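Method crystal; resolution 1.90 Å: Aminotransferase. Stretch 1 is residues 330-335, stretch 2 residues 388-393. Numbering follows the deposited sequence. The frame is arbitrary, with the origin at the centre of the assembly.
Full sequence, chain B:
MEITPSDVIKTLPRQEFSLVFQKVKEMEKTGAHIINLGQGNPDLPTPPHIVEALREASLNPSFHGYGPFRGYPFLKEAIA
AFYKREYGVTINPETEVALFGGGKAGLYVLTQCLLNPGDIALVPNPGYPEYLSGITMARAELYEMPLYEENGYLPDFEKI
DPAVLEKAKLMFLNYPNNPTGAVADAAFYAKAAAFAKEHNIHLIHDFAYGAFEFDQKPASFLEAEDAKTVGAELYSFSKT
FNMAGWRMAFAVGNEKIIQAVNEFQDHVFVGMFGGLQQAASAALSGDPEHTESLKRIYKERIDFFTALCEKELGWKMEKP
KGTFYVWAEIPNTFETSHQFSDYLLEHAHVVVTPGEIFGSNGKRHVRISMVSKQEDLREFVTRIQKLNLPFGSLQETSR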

# COMPACT_ATOMS: atom_id res chain seq x y z
N ILE B 330 -17.77 -24.25 -21.98
CA ILE B 330 -17.22 -25.58 -21.71
C ILE B 330 -18.08 -26.65 -22.48
O ILE B 330 -19.17 -26.32 -22.91
CB ILE B 330 -17.16 -25.90 -20.24
CG1 ILE B 330 -18.58 -26.17 -19.68
CG2 ILE B 330 -16.48 -24.77 -19.49
CD1 ILE B 330 -18.55 -26.49 -18.20
N PRO B 331 -17.54 -27.85 -22.72
CA PRO B 331 -18.33 -28.86 -23.43
C PRO B 331 -19.53 -29.30 -22.59
O PRO B 331 -19.42 -29.44 -21.40
CB PRO B 331 -17.37 -30.03 -23.58
CG PRO B 331 -15.99 -29.42 -23.46
CD PRO B 331 -16.17 -28.33 -22.46
N ASN B 332 -20.67 -29.51 -23.22
CA ASN B 332 -21.89 -29.82 -22.43
C ASN B 332 -21.86 -31.18 -21.75
O ASN B 332 -22.75 -31.50 -20.99
CB ASN B 332 -23.16 -29.61 -23.24
CG ASN B 332 -23.02 -30.10 -24.63
OD1 ASN B 332 -22.69 -31.28 -24.85
ND2 ASN B 332 -23.23 -29.23 -25.60
N THR B 333 -20.80 -31.96 -21.98
CA THR B 333 -20.57 -33.19 -21.26
C THR B 333 -19.97 -32.96 -19.87
O THR B 333 -19.83 -33.90 -19.07
CB THR B 333 -19.67 -34.15 -22.08
OG1 THR B 333 -18.37 -33.58 -22.30
CG2 THR B 333 -20.33 -34.46 -23.42
N PHE B 334 -19.58 -31.71 -19.58
CA PHE B 334 -19.12 -31.31 -18.26
C PHE B 334 -20.22 -30.47 -17.63
O PHE B 334 -20.86 -29.62 -18.29
CB PHE B 334 -17.82 -30.47 -18.35
CG PHE B 334 -16.63 -31.25 -18.80
CD1 PHE B 334 -15.73 -31.74 -17.90
CD2 PHE B 334 -16.44 -31.51 -20.15
CE1 PHE B 334 -14.65 -32.49 -18.31
CE2 PHE B 334 -15.35 -32.27 -20.57
CZ PHE B 334 -14.46 -32.75 -19.65
N GLU B 335 -20.44 -30.69 -16.35
CA GLU B 335 -21.48 -29.93 -15.64
C GLU B 335 -21.03 -28.52 -15.18
O GLU B 335 -21.80 -27.57 -15.30
CB GLU B 335 -21.98 -30.74 -14.45
CG GLU B 335 -22.88 -31.93 -14.87
CD GLU B 335 -24.25 -31.50 -15.38
OE1 GLU B 335 -24.58 -30.27 -15.39
OE2 GLU B 335 -25.03 -32.39 -15.78
N ASN B 388 -9.60 -35.39 -27.25
CA ASN B 388 -10.77 -35.72 -28.06
C ASN B 388 -12.11 -35.32 -27.41
O ASN B 388 -13.08 -36.06 -27.46
CB ASN B 388 -10.73 -37.22 -28.39
CG ASN B 388 -11.69 -37.59 -29.50
OD1 ASN B 388 -12.78 -38.15 -29.26
ND2 ASN B 388 -11.31 -37.26 -30.72
N LEU B 389 -12.13 -34.18 -26.76
CA LEU B 389 -13.36 -33.68 -26.14
C LEU B 389 -14.41 -33.24 -27.17
O LEU B 389 -14.05 -32.70 -28.24
CB LEU B 389 -13.05 -32.52 -25.21
CG LEU B 389 -12.10 -32.84 -24.06
CD1 LEU B 389 -11.90 -31.60 -23.21
CD2 LEU B 389 -12.63 -33.96 -23.20
N PRO B 390 -15.71 -33.43 -26.87
CA PRO B 390 -16.79 -33.06 -27.79
C PRO B 390 -17.12 -31.58 -27.79
O PRO B 390 -18.28 -31.21 -27.57
CB PRO B 390 -18.00 -33.88 -27.26
CG PRO B 390 -17.74 -33.98 -25.80
CD PRO B 390 -16.23 -34.11 -25.65
N PHE B 391 -16.13 -30.73 -28.11
CA PHE B 391 -16.42 -29.32 -28.31
C PHE B 391 -17.44 -29.05 -29.43
O PHE B 391 -18.14 -28.04 -29.41
CB PHE B 391 -15.14 -28.56 -28.65
CG PHE B 391 -14.14 -28.51 -27.53
CD1 PHE B 391 -14.36 -27.72 -26.43
CD2 PHE B 391 -12.99 -29.28 -27.57
CE1 PHE B 391 -13.46 -27.67 -25.39
CE2 PHE B 391 -12.07 -29.22 -26.55
CZ PHE B 391 -12.31 -28.42 -25.46
N GLY B 392 -17.51 -29.95 -30.42
CA GLY B 392 -18.47 -29.77 -31.51
C GLY B 392 -19.96 -29.87 -31.16
O GLY B 392 -20.80 -29.32 -31.89
N SER B 393 -20.30 -30.55 -30.07
CA SER B 393 -21.71 -30.80 -29.68
C SER B 393 -22.45 -29.56 -29.22
O SER B 393 -21.93 -28.43 -29.33
CB SER B 393 -21.75 -31.87 -28.60

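Two turns pack against each other here without a single hydrogen bond between the modelled atoms, and the closest approaches are largely van der Waals, burying 309 Å² in all. Each turn is type I and ties itself: Phe334 N donates to Pro331 O at 2.9 Å, and Ser393 N to Pro390 O at 3.3 Å. Most of the close approaches across the gap involve side chains.

Pro331 opens the first turn and contributes the most area. Its CA-to-CB bond points toward the other stretch, and the C-gamma exo ring sets CG 3.6 Å from CE1 of Phe391. Phe391 reaches this contact indirectly: its CA-to-CB bond points away, yet chi1 of -66° (m) and chi2 of -72° carry the ring back until it meets the proline obliquely.

The CA-to-CB bonds of Thr333 and Pro390 both point toward the other stretch. In the p rotamer (63°) Thr333 brings both branches up to Pro390, whose ring is C-gamma endo: Thr333 CG2 and OG1 each lie 3.6 Å from Pro390 CG. The hydroxyl plays no hydrogen-bonding part across this contact.

Phe334 leaves its backbone sideways, but chi1 of -69° (m) brings the end of the ring nearer, placing CE2 4.1 Å from CD2 of Leu389. The leucine, m at chi1 and t at chi2, sets that methyl at the ring edge, near its plane.

Asn332 makes a polar-edged contact without a hydrogen bond among the modelled atoms. At chi1 of 41° (p), its amide reaches the end of the second turn, with ND2 3.7 Å from C of Ser393 and OD1 3.9 Å from CB of Ser393. The serine OG is not modelled, so any polar pairing through it remains open. Gly392 stands out of reach; an ideal CB there would find nothing of the first stretch within 5.5 Å, so this contact does not require glycine.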